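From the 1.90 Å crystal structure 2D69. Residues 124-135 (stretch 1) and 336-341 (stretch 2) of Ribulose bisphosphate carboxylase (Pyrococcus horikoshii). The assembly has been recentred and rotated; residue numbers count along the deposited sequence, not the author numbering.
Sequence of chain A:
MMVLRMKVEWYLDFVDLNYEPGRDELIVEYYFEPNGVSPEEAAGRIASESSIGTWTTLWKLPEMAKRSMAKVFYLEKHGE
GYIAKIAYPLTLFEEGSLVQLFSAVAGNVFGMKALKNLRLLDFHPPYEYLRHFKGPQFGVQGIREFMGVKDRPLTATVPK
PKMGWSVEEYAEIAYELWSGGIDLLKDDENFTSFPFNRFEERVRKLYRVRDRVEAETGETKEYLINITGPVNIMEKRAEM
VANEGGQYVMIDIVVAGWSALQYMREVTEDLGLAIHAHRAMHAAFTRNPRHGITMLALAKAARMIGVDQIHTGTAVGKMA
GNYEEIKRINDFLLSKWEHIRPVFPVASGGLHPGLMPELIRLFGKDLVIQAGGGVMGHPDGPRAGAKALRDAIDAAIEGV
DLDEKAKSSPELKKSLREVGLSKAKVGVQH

Stretch 1, residues 124-135: HPPYEYLRHFKG
Stretch 2, residues 336-341: KWEHIR

A short helix beginning at Tyr127, with Pro126 at its N-cap, and the type I turn Leu130–Phe133 pack against an irregular segment with a type II' turn, Trp337–Ile340 (Glu338 phi/psi 49/-131°). CA atoms lie 8.3 Å apart for Tyr127–Glu338 and converge to 4.7 Å for Gly135–Ile340. Pro125 (C-gamma endo) points toward stretch 2, its CG 3.6 Å from CZ2 at the edge of the Trp337 indole (chi1 t, chi2 27°). Tyr127 (chi1 t, chi2 85°) meets Glu338 (m, m) edge-on, CD1 to CD 3.7 Å; its OH lies 2.7 Å from water 1, which accepts a weak bond from His339 ND1 at 2.9 Å. Leu130 (t, p) points toward stretch 2 and sets CD2 over the Trp337 face, 3.9 Å from the five-membered-ring centroid (CH-pi); Leu130 CD1 is also 4.1 Å from Ile340 CG1 (Ile340 m, m). Arg131 CA-to-CB (chi1 p) points sideways, its NH1 salt-bridged to Glu128 OE1 at 2.9 Å. His339 (chi1 p, chi2 -69°) donates from NE2 to Phe133 O at 2.9 Å and, weakly, to Leu130 O at 3.4 Å, tying its ring edge to the turn's backbone. Water 2 accepts from Arg341 N at 3.0 Å and lies 2.7 Å from Lys134 O. At Gly135 (phi 68°), N lies 3.6 Å from Ile340 CD1; a CB would clash with Ile340 CG2.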

ATOM      1  N   HIS A 124      25.369 -29.632 -19.290  1.00 15.78           N
ATOM      2  CA  HIS A 124      26.362 -28.583 -19.472  1.00 16.44           C
ATOM      3  C   HIS A 124      25.627 -27.370 -20.075  1.00 16.92           C
ATOM      4  O   HIS A 124      25.311 -27.349 -21.262  1.00 16.58           O
ATOM      5  CB  HIS A 124      27.528 -29.099 -20.365  1.00 17.69           C
ATOM      6  CG  HIS A 124      28.079 -30.437 -19.915  1.00 19.11           C
ATOM      7  ND1 HIS A 124      28.187 -30.793 -18.591  1.00 26.32           N
ATOM      8  CD2 HIS A 124      28.486 -31.522 -20.608  1.00 25.36           C
ATOM      9  CE1 HIS A 124      28.635 -32.028 -18.484  1.00 22.74           C
ATOM     10  NE2 HIS A 124      28.826 -32.496 -19.692  1.00 23.08           N
ATOM     11  N   PRO A 125      25.325 -26.365 -19.270  1.00 16.53           N
ATOM     12  CA  PRO A 125      24.686 -25.162 -19.820  1.00 17.01           C
ATOM     13  C   PRO A 125      25.649 -24.235 -20.532  1.00 16.35           C
ATOM     14  O   PRO A 125      26.673 -23.910 -19.983  1.00 14.66           O
ATOM     15  CB  PRO A 125      24.047 -24.513 -18.594  1.00 17.35           C
ATOM     16  CG  PRO A 125      25.007 -24.957 -17.402  1.00 18.76           C
ATOM     17  CD  PRO A 125      25.433 -26.333 -17.811  1.00 16.02           C
ATOM     18  N   PRO A 126      25.307 -23.768 -21.737  1.00 16.85           N
ATOM     19  CA  PRO A 126      26.147 -22.776 -22.422  1.00 16.32           C
ATOM     20  C   PRO A 126      26.114 -21.440 -21.706  1.00 15.03           C
ATOM     21  O   PRO A 126      25.275 -21.216 -20.809  1.00 15.22           O
ATOM     22  CB  PRO A 126      25.535 -22.688 -23.811  1.00 16.59           C
ATOM     23  CG  PRO A 126      24.051 -23.134 -23.596  1.00 17.42           C
ATOM     24  CD  PRO A 126      24.119 -24.141 -22.525  1.00 17.50           C
ATOM     25  N   TYR A 127      27.032 -20.561 -22.069  1.00 14.05           N
ATOM     26  CA  TYR A 127      27.185 -19.269 -21.358  1.00 13.59           C
ATOM     27  C   TYR A 127      25.860 -18.491 -21.361  1.00 13.47           C
ATOM     28  O   TYR A 127      25.480 -17.901 -20.357  1.00 13.08           O
ATOM     29  CB  TYR A 127      28.328 -18.442 -21.961  1.00 13.13           C
ATOM     30  CG  TYR A 127      28.635 -17.200 -21.130  1.00 11.91           C
ATOM     31  CD1 TYR A 127      29.485 -17.257 -20.026  1.00 13.03           C
ATOM     32  CD2 TYR A 127      28.050 -15.998 -21.420  1.00 11.74           C
ATOM     33  CE1 TYR A 127      29.730 -16.135 -19.268  1.00 14.62           C
ATOM     34  CE2 TYR A 127      28.256 -14.886 -20.622  1.00 14.00           C
ATOM     35  CZ  TYR A 127      29.120 -14.960 -19.573  1.00 15.99           C
ATOM     36  OH  TYR A 127      29.347 -13.827 -18.842  1.00 18.82           O
ATOM     37  N   GLU A 128      25.136 -18.524 -22.473  1.00 13.11           N
ATOM     38  CA  GLU A 128      23.963 -17.716 -22.636  1.00 14.59           C
ATOM     39  C   GLU A 128      22.780 -18.295 -21.867  1.00 14.51           C
ATOM     40  O   GLU A 128      21.818 -17.584 -21.655  1.00 13.83           O
ATOM     41  CB  GLU A 128      23.606 -17.486 -24.126  1.00 14.76           C
ATOM     42  CG  GLU A 128      24.513 -16.473 -24.848  1.00 16.55           C
ATOM     43  CD  GLU A 128      24.480 -15.059 -24.251  1.00 16.92           C
ATOM     44  OE1 GLU A 128      25.592 -14.534 -23.974  1.00 14.77           O
ATOM     45  OE2 GLU A 128      23.374 -14.469 -24.099  1.00 15.05           O
ATOM     46  N   TYR A 129      22.858 -19.570 -21.471  1.00 14.77           N
ATOM     47  CA  TYR A 129      21.907 -20.129 -20.486  1.00 14.61           C
ATOM     48  C   TYR A 129      22.322 -19.751 -19.045  1.00 14.06           C
ATOM     49  O   TYR A 129      21.526 -19.259 -18.235  1.00 13.42           O
ATOM     50  CB  TYR A 129      21.808 -21.663 -20.640  1.00 14.78           C
ATOM     51  CG  TYR A 129      20.593 -22.192 -19.942  1.00 16.15           C
ATOM     52  CD1 TYR A 129      19.362 -22.244 -20.577  1.00 15.17           C
ATOM     53  CD2 TYR A 129      20.657 -22.555 -18.608  1.00 17.53           C
ATOM     54  CE1 TYR A 129      18.235 -22.651 -19.881  1.00 19.44           C
ATOM     55  CE2 TYR A 129      19.546 -22.991 -17.910  1.00 17.71           C
ATOM     56  CZ  TYR A 129      18.348 -23.036 -18.517  1.00 17.28           C
ATOM     57  OH  TYR A 129      17.272 -23.426 -17.744  1.00 17.39           O
ATOM     58  N   LEU A 130      23.584 -19.966 -18.759  1.00 12.67           N
ATOM     59  CA  LEU A 130      24.112 -19.906 -17.404  1.00 12.85           C
ATOM     60  C   LEU A 130      24.112 -18.483 -16.897  1.00 12.13           C
ATOM     61  O   LEU A 130      23.978 -18.242 -15.672  1.00 11.99           O
ATOM     62  CB  LEU A 130      25.561 -20.440 -17.419  1.00 13.17           C
ATOM     63  CG  LEU A 130      26.255 -20.598 -16.060  1.00 14.60           C
ATOM     64  CD1 LEU A 130      25.431 -21.442 -15.156  1.00 13.39           C
ATOM     65  CD2 LEU A 130      27.671 -21.219 -16.220  1.00 19.95           C
ATOM     66  N   ARG A 131      24.245 -17.526 -17.814  1.00 10.93           N
ATOM     67  CA  ARG A 131      24.365 -16.118 -17.407  1.00 12.62           C
ATOM     68  C   ARG A 131      23.055 -15.579 -16.767  1.00 13.52           C
ATOM     69  O   ARG A 131      23.060 -14.551 -16.105  1.00 12.46           O
ATOM     70  CB  ARG A 131      24.799 -15.233 -18.582  1.00 12.52           C
ATOM     71  CG  ARG A 131      23.694 -15.023 -19.666  1.00 12.72           C
ATOM     72  CD  ARG A 131      24.136 -14.182 -20.846  1.00 12.20           C
ATOM     73  NE  ARG A 131      24.327 -12.810 -20.433  1.00 12.93           N
ATOM     74  CZ  ARG A 131      25.113 -11.926 -21.043  1.00 15.08           C
ATOM     75  NH1 ARG A 131      25.787 -12.266 -22.131  1.00 17.01           N
ATOM     76  NH2 ARG A 131      25.200 -10.686 -20.567  1.00 10.63           N
ATOM     77  N   HIS A 132      21.940 -16.288 -16.957  1.00 14.03           N
ATOM     78  CA  HIS A 132      20.673 -15.923 -16.320  1.00 15.12           C
ATOM     79  C   HIS A 132      20.454 -16.608 -14.960  1.00 15.30           C
ATOM     80  O   HIS A 132      19.311 -16.661 -14.478  1.00 15.84           O
ATOM     81  CB  HIS A 132      19.527 -16.219 -17.295  1.00 14.89           C
ATOM     82  CG  HIS A 132      19.756 -15.591 -18.634  1.00 14.33           C
ATOM     83  ND1 HIS A 132      20.015 -14.241 -18.785  1.00 15.43           N
ATOM     84  CD2 HIS A 132      19.810 -16.128 -19.873  1.00 14.66           C
ATOM     85  CE1 HIS A 132      20.196 -13.976 -20.065  1.00 14.48           C
ATOM     86  NE2 HIS A 132      20.083 -15.101 -20.747  1.00 11.18           N
ATOM     87  N   PHE A 133      21.544 -17.154 -14.392  1.00 13.84           N
ATOM     88  CA  PHE A 133      21.592 -17.643 -13.031  1.00 12.72           C
ATOM     89  C   PHE A 133      22.693 -16.875 -12.280  1.00 12.90           C
ATOM     90  O   PHE A 133      23.745 -16.571 -12.831  1.00 12.46           O
ATOM     91  CB  PHE A 133      21.834 -19.101 -12.982  1.00 12.29           C
ATOM     92  CG  PHE A 133      20.676 -19.904 -13.566  1.00 11.64           C
ATOM     93  CD1 PHE A 133      20.572 -20.073 -14.897  1.00 10.80           C
ATOM     94  CD2 PHE A 133      19.645 -20.316 -12.768  1.00 13.36           C
ATOM     95  CE1 PHE A 133      19.480 -20.741 -15.439  1.00 10.64           C
ATOM     96  CE2 PHE A 133      18.554 -21.002 -13.300  1.00 12.59           C
ATOM     97  CZ  PHE A 133      18.490 -21.201 -14.625  1.00 13.53           C
ATOM     98  N   LYS A 134      22.401 -16.579 -11.034  1.00 13.76           N
ATOM     99  CA  LYS A 134      23.312 -15.829 -10.149  1.00 14.92           C
ATOM    100  C   LYS A 134      24.302 -16.714  -9.440  1.00 13.79           C
ATOM    101  O   LYS A 134      25.383 -16.258  -9.056  1.00 13.58           O
ATOM    102  CB  LYS A 134      22.531 -15.063  -9.084  1.00 15.63           C
ATOM    103  CG  LYS A 134      21.796 -13.849  -9.654  1.00 19.17           C
ATOM    104  CD  LYS A 134      21.018 -13.100  -8.541  1.00 23.02           C
ATOM    105  CE  LYS A 134      19.674 -13.734  -8.255  1.00 25.20           C
ATOM    106  NZ  LYS A 134      18.776 -13.469  -9.422  1.00 27.88           N
ATOM    107  N   GLY A 135      23.931 -17.965  -9.239  1.00 13.80           N
ATOM    108  CA  GLY A 135      24.710 -18.852  -8.409  1.00 13.83           C
ATOM    109  C   GLY A 135      24.622 -18.384  -6.949  1.00 13.99           C
ATOM    110  O   GLY A 135      23.767 -17.609  -6.624  1.00 13.50           O
ATOM    111  N   LYS A 336      35.925 -23.634 -10.363  1.00 19.79           N
ATOM    112  CA  LYS A 336      35.677 -22.403 -11.072  1.00 20.71           C
ATOM    113  C   LYS A 336      34.655 -22.692 -12.173  1.00 19.75           C
ATOM    114  O   LYS A 336      34.771 -23.670 -12.860  1.00 19.47           O
ATOM    115  CB  LYS A 336      36.988 -21.876 -11.642  1.00 22.45           C
ATOM    116  CG  LYS A 336      37.130 -20.333 -11.632  1.00 28.10           C
ATOM    117  CD  LYS A 336      36.036 -19.647 -12.476  1.00 32.54           C
ATOM    118  CE  LYS A 336      36.265 -18.108 -12.681  1.00 32.58           C
ATOM    119  NZ  LYS A 336      35.501 -17.604 -13.824  1.00 29.64           N
ATOM    120  N   TRP A 337      33.608 -21.853 -12.279  1.00 18.27           N
ATOM    121  CA  TRP A 337      32.535 -22.074 -13.215  1.00 17.18           C
ATOM    122  C   TRP A 337      31.937 -20.734 -13.564  1.00 17.41           C
ATOM    123  O   TRP A 337      30.895 -20.338 -13.035  1.00 15.85           O
ATOM    124  CB  TRP A 337      31.469 -22.966 -12.593  1.00 17.37           C
ATOM    125  CG  TRP A 337      30.478 -23.458 -13.541  1.00 15.84           C
ATOM    126  CD1 TRP A 337      30.670 -23.644 -14.863  1.00 19.25           C
ATOM    127  CD2 TRP A 337      29.131 -23.884 -13.269  1.00 13.49           C
ATOM    128  NE1 TRP A 337      29.538 -24.161 -15.440  1.00 16.34           N
ATOM    129  CE2 TRP A 337      28.577 -24.315 -14.485  1.00 14.86           C
ATOM    130  CE3 TRP A 337      28.342 -23.959 -12.117  1.00 14.24           C
ATOM    131  CZ2 TRP A 337      27.282 -24.832 -14.593  1.00 11.95           C
ATOM    132  CZ3 TRP A 337      27.043 -24.452 -12.221  1.00 13.29           C
ATOM    133  CH2 TRP A 337      26.521 -24.872 -13.472  1.00 12.33           C
ATOM    134  N   GLU A 338      32.633 -20.028 -14.450  1.00 17.72           N
ATOM    135  CA  GLU A 338      32.290 -18.672 -14.814  1.00 18.27           C
ATOM    136  C   GLU A 338      32.065 -17.804 -13.573  1.00 17.86           C
ATOM    137  O   GLU A 338      32.890 -17.804 -12.681  1.00 18.26           O
ATOM    138  CB  GLU A 338      31.077 -18.660 -15.756  1.00 17.60           C
ATOM    139  CG  GLU A 338      31.200 -19.557 -17.005  1.00 20.85           C
ATOM    140  CD  GLU A 338      32.135 -19.035 -18.095  1.00 20.48           C
ATOM    141  OE1 GLU A 338      32.731 -17.993 -17.918  1.00 21.41           O
ATOM    142  OE2 GLU A 338      32.268 -19.673 -19.137  1.00 24.47           O
ATOM    143  N   HIS A 339      30.958 -17.067 -13.534  1.00 17.77           N
ATOM    144  CA  HIS A 339      30.591 -16.181 -12.401  1.00 17.85           C
ATOM    145  C   HIS A 339      29.940 -16.915 -11.182  1.00 17.70           C
ATOM    146  O   HIS A 339      29.667 -16.265 -10.146  1.00 17.58           O
ATOM    147  CB  HIS A 339      29.582 -15.108 -12.869  1.00 17.62           C
ATOM    148  CG  HIS A 339      28.346 -15.698 -13.475  1.00 14.45           C
ATOM    149  ND1 HIS A 339      28.376 -16.355 -14.680  1.00 14.78           N
ATOM    150  CD2 HIS A 339      27.079 -15.832 -13.005  1.00 14.23           C
ATOM    151  CE1 HIS A 339      27.173 -16.844 -14.956  1.00 13.68           C
ATOM    152  NE2 HIS A 339      26.366 -16.540 -13.957  1.00 13.49           N
ATOM    153  N   ILE A 340      29.657 -18.216 -11.319  1.00 15.60           N
ATOM    154  CA  ILE A 340      29.033 -18.974 -10.247  1.00 14.57           C
ATOM    155  C   ILE A 340      30.024 -19.256  -9.112  1.00 14.39           C
ATOM    156  O   ILE A 340      31.015 -19.947  -9.281  1.00 14.16           O
ATOM    157  CB  ILE A 340      28.475 -20.241 -10.755  1.00 14.76           C
ATOM    158  CG1 ILE A 340      27.534 -19.989 -11.959  1.00 12.33           C
ATOM    159  CG2 ILE A 340      27.783 -20.999  -9.669  1.00 15.56           C
ATOM    160  CD1 ILE A 340      26.291 -19.206 -11.695  1.00 13.88           C
ATOM    161  N   ARG A 341      29.754 -18.711  -7.950  1.00 15.24           N
ATOM    162  CA  ARG A 341      30.666 -18.877  -6.802  1.00 14.91           C
ATOM    163  C   ARG A 341      30.729 -20.336  -6.357  1.00 15.57           C
ATOM    164  O   ARG A 341      29.755 -21.141  -6.612  1.00 14.41           O
ATOM    165  CB  ARG A 341      30.196 -17.972  -5.670  1.00 16.32           C
ATOM    166  CG  ARG A 341      30.640 -16.506  -5.778  1.00 16.03           C
ATOM    167  CD  ARG A 341      29.909 -15.628  -4.740  1.00 17.24           C
ATOM    168  NE  ARG A 341      30.044 -14.202  -4.948  1.00 16.37           N
ATOM    169  CZ  ARG A 341      29.293 -13.426  -5.758  1.00 18.18           C
ATOM    170  NH1 ARG A 341      28.262 -13.895  -6.464  1.00 16.02           N
ATOM    171  NH2 ARG A 341      29.565 -12.146  -5.827  1.00 19.37           N
TER
HETATM  172  O   HOH W   1      29.991 -14.675 -16.348  1.00 20.84           O
HETATM  173  O   HOH W   2      27.518 -16.788  -7.537  1.00 20.94           O